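Long-range contacts in farnesyl diphosphate phosphatase YisP (Bacillus subtilis subsp. subtilis, PDB 3WE9), which hydrolyses farnesyl diphosphate to farnesol and diphosphate, a reaction involved in biofilm formation: residues A[112-117]-A[173-178]; A[119-124]-A[159-164]; A[180-185]-A[202-207]. All blocks are in the same frame, centred on the assembly; numbering follows the deposited sequence.

Contact 1 of 3, residues A[112-117]-A[173-178]; sequences AKPYDD and QKNRIP
Y115 and N175 tie the loop before helix 118-140 to the type I beta turn of K174 to I177. This turn lies just beyond D167, the first aspartate of a DXXXD sequence. In phytoene/squalene synthases such a motif is associated with diphosphate binding. The touching parts of the two loops run nearly parallel, 8° apart. One hydrogen bond joins them, from Y115 N to N175 O at 2.8 Å. The same carbonyl takes a CA-H...O contact from P114, with P114 CA 3.2 Å from N175 O. Further on, P178 CA lies 3.6 Å from Y115 O in a second contact of this kind, and P178 CB packs on D117 O.

The ring of Y115 is buried. R176 CA stands over one of its faces, 4.2 Å from the ring centroid, in a CH-pi contact. The Y115 and R176 side chains lie side by side and point the same way. R176 CG is anti to its own carbonyl carbon (chi1 -61°), which keeps it close to Y115 CE2. Y115 OH comes to the edge of the guanidinium, 2.5 Å from R176 NH1, with the two planes 59° apart. The angle is poor, and the pair does not count as a hydrogen bond. Y124 of helix 118-140 also packs against both side chains.

The chemistry is that of two irregular loops joined mainly by backbone. N175 O serves both an N-H and a C-H, while the buried Y115 ring packs on R176 CA.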
loop_
_atom_site.group_PDB
_atom_site.type_symbol
_atom_site.label_atom_id
_atom_site.label_comp_id
_atom_site.label_asym_id
_atom_site.label_seq_id
_atom_site.Cartn_x
_atom_site.Cartn_y
_atom_site.Cartn_z
ATOM N N ALA A 112 5.063 -11.362 -17.680
ATOM C CA ALA A 112 3.775 -11.311 -18.363
ATOM C C ALA A 112 3.021 -12.621 -18.157
ATOM O O ALA A 112 1.940 -12.809 -18.712
ATOM C CB ALA A 112 3.959 -11.039 -19.860
ATOM N N LYS A 113 3.595 -13.519 -17.359
ATOM C CA LYS A 113 2.970 -14.798 -17.087
ATOM C C LYS A 113 2.166 -14.765 -15.808
ATOM O O LYS A 113 2.548 -14.125 -14.832
ATOM C CB LYS A 113 4.025 -15.909 -17.017
ATOM C CG LYS A 113 4.870 -16.014 -18.263
ATOM C CD LYS A 113 5.625 -17.321 -18.323
ATOM C CE LYS A 113 6.115 -17.582 -19.736
ATOM N NZ LYS A 113 6.504 -19.003 -19.919
ATOM N N PRO A 114 1.029 -15.473 -15.800
ATOM C CA PRO A 114 0.143 -15.543 -14.639
ATOM C C PRO A 114 0.848 -16.163 -13.434
ATOM O O PRO A 114 1.751 -16.985 -13.587
ATOM C CB PRO A 114 -1.020 -16.410 -15.138
ATOM C CG PRO A 114 -0.988 -16.212 -16.651
ATOM C CD PRO A 114 0.477 -16.228 -16.940
ATOM N N TYR A 115 0.450 -15.742 -12.239
ATOM C CA TYR A 115 1.031 -16.282 -11.023
ATOM C C TYR A 115 0.429 -17.660 -10.826
ATOM O O TYR A 115 -0.743 -17.875 -11.135
ATOM C CB TYR A 115 0.702 -15.392 -9.823
ATOM C CG TYR A 115 1.516 -14.116 -9.735
ATOM C CD1 TYR A 115 2.439 -13.769 -10.729
ATOM C CD2 TYR A 115 1.353 -13.249 -8.659
ATOM C CE1 TYR A 115 3.173 -12.580 -10.642
ATOM C CE2 TYR A 115 2.075 -12.069 -8.567
ATOM C CZ TYR A 115 2.979 -11.737 -9.556
ATOM O OH TYR A 115 3.659 -10.545 -9.470
ATOM N N ASP A 116 1.220 -18.593 -10.308
ATOM C CA ASP A 116 0.734 -19.952 -10.115
ATOM C C ASP A 116 0.283 -20.224 -8.688
ATOM O O ASP A 116 -0.863 -20.594 -8.451
ATOM C CB ASP A 116 1.825 -20.953 -10.510
ATOM C CG ASP A 116 1.313 -22.378 -10.560
ATOM O OD1 ASP A 116 0.381 -22.644 -11.350
ATOM O OD2 ASP A 116 1.835 -23.231 -9.810
ATOM N N ASP A 117 1.206 -20.042 -7.750
ATOM C CA ASP A 117 0.970 -20.257 -6.324
ATOM C C ASP A 117 0.514 -18.979 -5.636
ATOM O O ASP A 117 0.798 -17.879 -6.099
ATOM C CB ASP A 117 2.271 -20.678 -5.623
ATOM C CG ASP A 117 2.620 -22.122 -5.834
ATOM O OD1 ASP A 117 3.669 -22.544 -5.305
ATOM O OD2 ASP A 117 1.857 -22.836 -6.517
ATOM N N GLN A 173 -3.280 -7.019 -14.260
ATOM C CA GLN A 173 -3.863 -7.208 -12.936
ATOM C C GLN A 173 -4.438 -8.624 -12.818
ATOM O O GLN A 173 -4.268 -9.288 -11.790
ATOM C CB GLN A 173 -4.938 -6.142 -12.695
ATOM C CG GLN A 173 -4.377 -4.719 -12.811
ATOM C CD GLN A 173 -5.437 -3.630 -12.750
ATOM O OE1 GLN A 173 -6.438 -3.677 -13.462
ATOM N NE2 GLN A 173 -5.207 -2.631 -11.902
ATOM N N LYS A 174 -5.096 -9.091 -13.879
ATOM C CA LYS A 174 -5.674 -10.431 -13.898
ATOM C C LYS A 174 -4.579 -11.491 -13.760
ATOM O O LYS A 174 -4.806 -12.559 -13.194
ATOM C CB LYS A 174 -6.449 -10.668 -15.201
ATOM C CG LYS A 174 -7.728 -9.844 -15.345
ATOM C CD LYS A 174 -8.462 -10.241 -16.623
ATOM C CE LYS A 174 -9.837 -9.600 -16.724
ATOM N NZ LYS A 174 -9.759 -8.120 -16.828
ATOM N N ASN A 175 -3.391 -11.180 -14.272
ATOM C CA ASN A 175 -2.256 -12.103 -14.208
ATOM C C ASN A 175 -1.786 -12.405 -12.790
ATOM O O ASN A 175 -1.151 -13.433 -12.547
ATOM C CB ASN A 175 -1.070 -11.546 -15.000
ATOM C CG ASN A 175 -1.144 -11.875 -16.476
ATOM O OD1 ASN A 175 -0.354 -11.372 -17.272
ATOM N ND2 ASN A 175 -2.088 -12.729 -16.847
ATOM N N ARG A 176 -2.088 -11.511 -11.853
ATOM C CA ARG A 176 -1.658 -11.729 -10.477
ATOM C C ARG A 176 -2.546 -12.689 -9.691
ATOM O O ARG A 176 -2.183 -13.103 -8.589
ATOM C CB ARG A 176 -1.512 -10.383 -9.750
ATOM C CG ARG A 176 -0.463 -9.471 -10.408
ATOM C CD ARG A 176 -0.140 -8.242 -9.558
ATOM N NE ARG A 176 0.658 -7.247 -10.284
ATOM C CZ ARG A 176 1.909 -7.429 -10.708
ATOM N NH1 ARG A 176 2.538 -8.572 -10.487
ATOM N NH2 ARG A 176 2.534 -6.462 -11.365
ATOM N N ILE A 177 -3.702 -13.051 -10.247
ATOM C CA ILE A 177 -4.593 -14.003 -9.580
ATOM C C ILE A 177 -3.931 -15.388 -9.672
ATOM O O ILE A 177 -3.667 -15.887 -10.768
ATOM C CB ILE A 177 -5.973 -14.071 -10.262
ATOM C CG1 ILE A 177 -6.621 -12.683 -10.252
ATOM C CG2 ILE A 177 -6.859 -15.089 -9.544
ATOM C CD1 ILE A 177 -7.821 -12.567 -11.159
ATOM N N PRO A 178 -3.656 -16.019 -8.518
ATOM C CA PRO A 178 -3.018 -17.339 -8.463
ATOM C C PRO A 178 -3.833 -18.443 -9.127
ATOM O O PRO A 178 -4.944 -18.754 -8.702
ATOM C CB PRO A 178 -2.840 -17.572 -6.966
ATOM C CG PRO A 178 -2.756 -16.193 -6.406
ATOM C CD PRO A 178 -3.844 -15.485 -7.160
#

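Contact 2 of 3, residues A[119-124]-A[159-164]; sequences DELLMY and IQLVRF
The rings of Y124 and F164 meet rim to rim between two helices. Their planes are only 14° apart and their centroids 5.6 Å apart, yet neither ring lies over the other. F164 CZ comes to the edge of the tyrosine, 3.3 Å from Y124 CE2. The two side chains cross at about a right angle. Y124 CG is anti to the backbone N (chi1 -176°), which carries CG toward F164 CZ.

L121 and F164 run past one another, pointing opposite ways. L121 CD1 lies 3.6 Å from F164 CD2, approaching the ring obliquely. L121 CG also meets L161 CD2 at 4.1 Å. The other branch of L161 turns to the neighbouring leucine, with L161 CD1 4.0 Å from L122 CD2. An alanine in place of F164 would probably open a gap here, leaving L121 CD1 and the Y124 ring edge without their partner.

The segment axes approach to 10.3 Å at an angle of 118°. No hydrogen bond crosses between the segments. Helix 199-221 adds I208 against L121 and A212 against L161. This is apolar helix-helix packing inside the all-alpha fold of the phytoene/squalene synthase family.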
loop_
_atom_site.group_PDB
_atom_site.type_symbol
_atom_site.label_atom_id
_atom_site.label_comp_id
_atom_site.label_asym_id
_atom_site.label_seq_id
_atom_site.Cartn_x
_atom_site.Cartn_y
_atom_site.Cartn_z
ATOM N N ASP A 119 1.703 -18.207 -2.909
ATOM C CA ASP A 119 3.005 -17.737 -2.432
ATOM C C ASP A 119 3.635 -16.738 -3.389
ATOM O O ASP A 119 4.306 -15.799 -2.965
ATOM C CB ASP A 119 3.973 -18.910 -2.231
ATOM C CG ASP A 119 3.813 -19.582 -0.880
ATOM O OD1 ASP A 119 3.032 -19.077 -0.048
ATOM O OD2 ASP A 119 4.480 -20.614 -0.647
ATOM N N GLU A 120 3.427 -16.940 -4.685
ATOM C CA GLU A 120 3.985 -16.033 -5.673
ATOM C C GLU A 120 3.364 -14.637 -5.535
ATOM O O GLU A 120 4.062 -13.624 -5.632
ATOM C CB GLU A 120 3.756 -16.588 -7.082
ATOM C CG GLU A 120 4.524 -15.852 -8.164
ATOM C CD GLU A 120 4.497 -16.571 -9.502
ATOM O OE1 GLU A 120 5.058 -16.026 -10.478
ATOM O OE2 GLU A 120 3.922 -17.680 -9.580
ATOM N N LEU A 121 2.052 -14.582 -5.312
ATOM C CA LEU A 121 1.377 -13.297 -5.140
ATOM C C LEU A 121 1.856 -12.639 -3.841
ATOM O O LEU A 121 2.123 -11.439 -3.809
ATOM C CB LEU A 121 -0.143 -13.491 -5.077
ATOM C CG LEU A 121 -0.971 -12.225 -4.811
ATOM C CD1 LEU A 121 -0.788 -11.222 -5.942
ATOM C CD2 LEU A 121 -2.439 -12.600 -4.669
ATOM N N LEU A 122 1.960 -13.437 -2.779
ATOM C CA LEU A 122 2.400 -12.942 -1.474
ATOM C C LEU A 122 3.828 -12.423 -1.519
ATOM O O LEU A 122 4.148 -11.399 -0.914
ATOM C CB LEU A 122 2.301 -14.050 -0.419
ATOM C CG LEU A 122 0.898 -14.575 -0.106
ATOM C CD1 LEU A 122 0.973 -15.681 0.945
ATOM C CD2 LEU A 122 0.036 -13.421 0.386
ATOM N N MET A 123 4.688 -13.141 -2.232
ATOM C CA MET A 123 6.084 -12.750 -2.360
ATOM C C MET A 123 6.148 -11.418 -3.089
ATOM O O MET A 123 6.973 -10.556 -2.775
ATOM C CB MET A 123 6.858 -13.826 -3.133
ATOM C CG MET A 123 8.303 -13.463 -3.459
ATOM S SD MET A 123 9.291 -12.964 -2.034
ATOM C CE MET A 123 9.130 -14.364 -0.991
ATOM N N TYR A 124 5.263 -11.243 -4.060
ATOM C CA TYR A 124 5.234 -9.999 -4.807
ATOM C C TYR A 124 4.760 -8.825 -3.949
ATOM O O TYR A 124 5.310 -7.727 -4.030
ATOM C CB TYR A 124 4.331 -10.118 -6.022
ATOM C CG TYR A 124 4.374 -8.873 -6.855
ATOM C CD1 TYR A 124 5.577 -8.438 -7.411
ATOM C CD2 TYR A 124 3.234 -8.104 -7.061
ATOM C CE1 TYR A 124 5.646 -7.268 -8.151
ATOM C CE2 TYR A 124 3.293 -6.929 -7.803
ATOM C CZ TYR A 124 4.500 -6.520 -8.344
ATOM O OH TYR A 124 4.566 -5.371 -9.094
ATOM N N ILE A 159 -1.678 -3.808 2.399
ATOM C CA ILE A 159 -2.182 -2.708 1.579
ATOM C C ILE A 159 -2.013 -3.013 0.089
ATOM O O ILE A 159 -2.883 -2.696 -0.732
ATOM C CB ILE A 159 -1.463 -1.393 1.951
ATOM C CG1 ILE A 159 -1.937 -0.929 3.338
ATOM C CG2 ILE A 159 -1.715 -0.331 0.891
ATOM C CD1 ILE A 159 -1.135 0.244 3.921
ATOM N N GLN A 160 -0.896 -3.638 -0.266
ATOM C CA GLN A 160 -0.668 -3.991 -1.662
ATOM C C GLN A 160 -1.691 -5.057 -2.079
ATOM O O GLN A 160 -2.245 -5.015 -3.182
ATOM C CB GLN A 160 0.761 -4.511 -1.849
ATOM C CG GLN A 160 1.150 -4.710 -3.301
ATOM C CD GLN A 160 1.182 -3.406 -4.085
ATOM O OE1 GLN A 160 0.194 -2.677 -4.142
ATOM N NE2 GLN A 160 2.322 -3.112 -4.697
ATOM N N LEU A 161 -1.953 -6.012 -1.195
ATOM C CA LEU A 161 -2.934 -7.050 -1.497
ATOM C C LEU A 161 -4.307 -6.420 -1.678
ATOM O O LEU A 161 -5.071 -6.816 -2.559
ATOM C CB LEU A 161 -2.998 -8.093 -0.380
ATOM C CG LEU A 161 -1.812 -9.061 -0.273
ATOM C CD1 LEU A 161 -2.036 -10.013 0.906
ATOM C CD2 LEU A 161 -1.660 -9.842 -1.572
ATOM N N VAL A 162 -4.628 -5.434 -0.850
ATOM C CA VAL A 162 -5.929 -4.781 -0.978
ATOM C C VAL A 162 -6.029 -4.054 -2.316
ATOM O O VAL A 162 -7.048 -4.126 -3.005
ATOM C CB VAL A 162 -6.175 -3.796 0.177
ATOM C CG1 VAL A 162 -7.465 -3.005 -0.072
ATOM C CG2 VAL A 162 -6.299 -4.572 1.480
ATOM N N ARG A 163 -4.966 -3.351 -2.687
ATOM C CA ARG A 163 -4.961 -2.647 -3.958
ATOM C C ARG A 163 -5.156 -3.644 -5.096
ATOM O O ARG A 163 -5.924 -3.396 -6.025
ATOM C CB ARG A 163 -3.642 -1.891 -4.137
ATOM C CG ARG A 163 -3.534 -0.651 -3.269
ATOM C CD ARG A 163 -2.139 -0.063 -3.329
ATOM N NE ARG A 163 -2.079 1.255 -2.707
ATOM C CZ ARG A 163 -2.535 2.371 -3.269
ATOM N NH1 ARG A 163 -3.085 2.331 -4.476
ATOM N NH2 ARG A 163 -2.440 3.526 -2.626
ATOM N N PHE A 164 -4.460 -4.776 -5.015
ATOM C CA PHE A 164 -4.571 -5.804 -6.042
ATOM C C PHE A 164 -6.009 -6.292 -6.175
ATOM O O PHE A 164 -6.510 -6.459 -7.281
ATOM C CB PHE A 164 -3.672 -7.007 -5.719
ATOM C CG PHE A 164 -2.196 -6.727 -5.845
ATOM C CD1 PHE A 164 -1.735 -5.502 -6.333
ATOM C CD2 PHE A 164 -1.264 -7.704 -5.494
ATOM C CE1 PHE A 164 -0.369 -5.255 -6.472
ATOM C CE2 PHE A 164 0.109 -7.470 -5.628
ATOM C CZ PHE A 164 0.557 -6.242 -6.119
#

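Contact 3 of 3, residues A[180-185]-A[202-207]; sequences QVMQQF and TMTWEY
F185 sits at the centre of a small apolar helix-helix interface, with M203 on one face of its ring and Y207 at its edge. It joins the short helix 179-185 to the N-terminal part of helix 199-221. The segment axes come within 8.9 Å at an angle of 132°.

M203 CB lies over one face of the F185 ring, 3.9 Å from its centroid, in a CH-pi contact. The opposite face is covered by CB of Q184, the preceding residue. The M203 chain bends at its last torsion (chi3 86°), which brings CE to 3.5 Å from F185 CD1. The sulfur approaches obliquely, making a Met-aromatic contact with M203 SD 5.0 Å from the F185 centroid.

F185 and Y207 form an offset edge-to-face pair, with planes 64° apart. The edge of F185 turns toward the face of Y207, and F185 CZ is 3.7 Å from Y207 CD1. V181 CG1 fills the next position, touching both T204 CG2 and Y207 CD2. T204 OG1 lies at the F185 edge, but its hydrogen bond goes to A200 O in its own helix. L118 of helix 118-140 packs on V181 and Y207.

The Q184 amide crosses the Y207 ring with its plane nearly upright to it. Its OE1 stands 3.6 Å above the ring plane, offset toward the rim. A water accepts a hydrogen bond from Q184 NE2 at 2.7 Å and is weakly bonded to Y207 OH.

The two segments share no direct hydrogen bond. Cohesion rests on apolar and aromatic packing, and the polar link through water lies at the exposed side, where Q184 and Y207 meet solvent.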
loop_
_atom_site.group_PDB
_atom_site.type_symbol
_atom_site.label_atom_id
_atom_site.label_comp_id
_atom_site.label_asym_id
_atom_site.label_seq_id
_atom_site.Cartn_x
_atom_site.Cartn_y
_atom_site.Cartn_z
ATOM N N GLN A 180 -3.433 -21.568 -9.011
ATOM C CA GLN A 180 -3.687 -22.697 -8.117
ATOM C C GLN A 180 -4.889 -22.402 -7.224
ATOM O O GLN A 180 -5.621 -23.311 -6.839
ATOM C CB GLN A 180 -2.463 -23.004 -7.249
ATOM C CG GLN A 180 -1.340 -23.714 -7.987
ATOM C CD GLN A 180 -1.819 -24.974 -8.674
ATOM O OE1 GLN A 180 -2.308 -25.904 -8.026
ATOM N NE2 GLN A 180 -1.693 -25.012 -9.996
ATOM N N VAL A 181 -5.088 -21.132 -6.890
ATOM C CA VAL A 181 -6.232 -20.757 -6.067
ATOM C C VAL A 181 -7.483 -20.843 -6.951
ATOM O O VAL A 181 -8.521 -21.345 -6.527
ATOM C CB VAL A 181 -6.079 -19.322 -5.494
ATOM C CG1 VAL A 181 -7.349 -18.917 -4.751
ATOM C CG2 VAL A 181 -4.888 -19.269 -4.534
ATOM N N MET A 182 -7.376 -20.367 -8.187
ATOM C CA MET A 182 -8.499 -20.444 -9.108
ATOM C C MET A 182 -8.934 -21.901 -9.262
ATOM O O MET A 182 -10.125 -22.215 -9.206
ATOM C CB MET A 182 -8.112 -19.890 -10.479
ATOM C CG MET A 182 -8.040 -18.374 -10.556
ATOM S SD MET A 182 -7.152 -17.830 -12.022
ATOM C CE MET A 182 -8.229 -18.416 -13.357
ATOM N N GLN A 183 -7.955 -22.783 -9.439
ATOM C CA GLN A 183 -8.220 -24.209 -9.626
ATOM C C GLN A 183 -8.925 -24.840 -8.434
ATOM O O GLN A 183 -9.744 -25.739 -8.598
ATOM C CB GLN A 183 -6.910 -24.957 -9.905
ATOM C CG GLN A 183 -7.100 -26.447 -10.203
ATOM C CD GLN A 183 -5.801 -27.146 -10.587
ATOM O OE1 GLN A 183 -4.834 -27.154 -9.823
ATOM N NE2 GLN A 183 -5.777 -27.737 -11.777
ATOM N N GLN A 184 -8.586 -24.370 -7.239
ATOM C CA GLN A 184 -9.180 -24.850 -5.996
ATOM C C GLN A 184 -10.698 -24.722 -6.032
ATOM O O GLN A 184 -11.420 -25.609 -5.579
ATOM C CB GLN A 184 -8.691 -24.002 -4.813
ATOM C CG GLN A 184 -7.440 -24.458 -4.101
ATOM C CD GLN A 184 -6.882 -23.385 -3.174
ATOM O OE1 GLN A 184 -7.629 -22.629 -2.544
ATOM N NE2 GLN A 184 -5.563 -23.315 -3.086
ATOM N N PHE A 185 -11.165 -23.591 -6.557
ATOM C CA PHE A 185 -12.585 -23.281 -6.601
ATOM C C PHE A 185 -13.279 -23.447 -7.952
ATOM O O PHE A 185 -14.468 -23.169 -8.072
ATOM C CB PHE A 185 -12.784 -21.854 -6.068
ATOM C CG PHE A 185 -12.181 -21.638 -4.704
ATOM C CD1 PHE A 185 -12.625 -22.383 -3.608
ATOM C CD2 PHE A 185 -11.138 -20.732 -4.523
ATOM C CE1 PHE A 185 -12.029 -22.231 -2.348
ATOM C CE2 PHE A 185 -10.534 -20.569 -3.271
ATOM C CZ PHE A 185 -10.982 -21.323 -2.180
ATOM N N THR A 202 -15.786 -15.309 -6.455
ATOM C CA THR A 202 -15.860 -14.710 -5.130
ATOM C C THR A 202 -15.115 -15.562 -4.103
ATOM O O THR A 202 -14.517 -15.028 -3.169
ATOM C CB THR A 202 -17.330 -14.472 -4.685
ATOM O OG1 THR A 202 -18.055 -15.705 -4.711
ATOM C CG2 THR A 202 -18.004 -13.468 -5.617
ATOM N N MET A 203 -15.148 -16.882 -4.272
ATOM C CA MET A 203 -14.418 -17.767 -3.366
ATOM C C MET A 203 -12.915 -17.548 -3.532
ATOM O O MET A 203 -12.167 -17.548 -2.556
ATOM C CB MET A 203 -14.762 -19.232 -3.645
ATOM C CG MET A 203 -16.145 -19.615 -3.154
ATOM S SD MET A 203 -16.529 -21.324 -3.525
ATOM C CE MET A 203 -15.813 -22.146 -2.090
ATOM N N THR A 204 -12.486 -17.357 -4.778
ATOM C CA THR A 204 -11.084 -17.109 -5.090
ATOM C C THR A 204 -10.671 -15.778 -4.462
ATOM O O THR A 204 -9.647 -15.678 -3.785
ATOM C CB THR A 204 -10.867 -17.029 -6.619
ATOM O OG1 THR A 204 -11.171 -18.303 -7.207
ATOM C CG2 THR A 204 -9.412 -16.639 -6.944
ATOM N N TRP A 205 -11.495 -14.759 -4.680
ATOM C CA TRP A 205 -11.234 -13.427 -4.153
ATOM C C TRP A 205 -11.192 -13.428 -2.625
ATOM O O TRP A 205 -10.290 -12.852 -2.030
ATOM C CB TRP A 205 -12.321 -12.461 -4.641
ATOM C CG TRP A 205 -12.045 -11.023 -4.368
ATOM C CD1 TRP A 205 -11.460 -10.123 -5.216
ATOM C CD2 TRP A 205 -12.381 -10.294 -3.178
ATOM N NE1 TRP A 205 -11.418 -8.877 -4.632
ATOM C CE2 TRP A 205 -11.973 -8.953 -3.382
ATOM C CE3 TRP A 205 -12.984 -10.644 -1.964
ATOM C CZ2 TRP A 205 -12.158 -7.957 -2.411
ATOM C CZ3 TRP A 205 -13.170 -9.647 -0.993
ATOM C CH2 TRP A 205 -12.755 -8.322 -1.227
ATOM N N GLU A 206 -12.174 -14.070 -1.996
ATOM C CA GLU A 206 -12.233 -14.121 -0.538
ATOM C C GLU A 206 -11.068 -14.912 0.065
ATOM O O GLU A 206 -10.598 -14.609 1.160
ATOM C CB GLU A 206 -13.572 -14.712 -0.080
ATOM C CG GLU A 206 -14.793 -13.805 -0.334
ATOM C CD GLU A 206 -14.759 -12.503 0.468
ATOM O OE1 GLU A 206 -13.929 -12.389 1.392
ATOM O OE2 GLU A 206 -15.572 -11.591 0.182
ATOM N N TYR A 207 -10.595 -15.919 -0.658
ATOM C CA TYR A 207 -9.479 -16.726 -0.170
ATOM C C TYR A 207 -8.237 -15.842 -0.043
ATOM O O TYR A 207 -7.481 -15.958 0.924
ATOM C CB TYR A 207 -9.202 -17.891 -1.125
ATOM C CG TYR A 207 -8.291 -18.959 -0.551
ATOM C CD1 TYR A 207 -8.770 -19.884 0.379
ATOM C CD2 TYR A 207 -6.958 -19.051 -0.945
ATOM C CE1 TYR A 207 -7.940 -20.881 0.900
ATOM C CE2 TYR A 207 -6.117 -20.041 -0.430
ATOM C CZ TYR A 207 -6.617 -20.954 0.489
ATOM O OH TYR A 207 -5.800 -21.947 0.979
HETATM O O HOH W 1 -3.551 -22.194 -1.656
#

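Overall arrangement
Following the chain, segment 112-117 comes first and leads into helix 118-140, whose first turns hold 119-124. Helix 145-165 then returns to close contact 2. The chain goes on through 173-178, which closes contact 1 around it, so contact 2 is the inner of two nested loops. Contact 3 follows in series, closing a shorter loop between helix 179-185 and helix 199-221. Contact 1 touches both others. Y115 also packs on E120 and L121 of contact 2, and D116 O probably accepts a hydrogen bond from Q180 N of contact 3. Contacts 2 and 3 do not touch, their nearest atoms being about 6 Å apart.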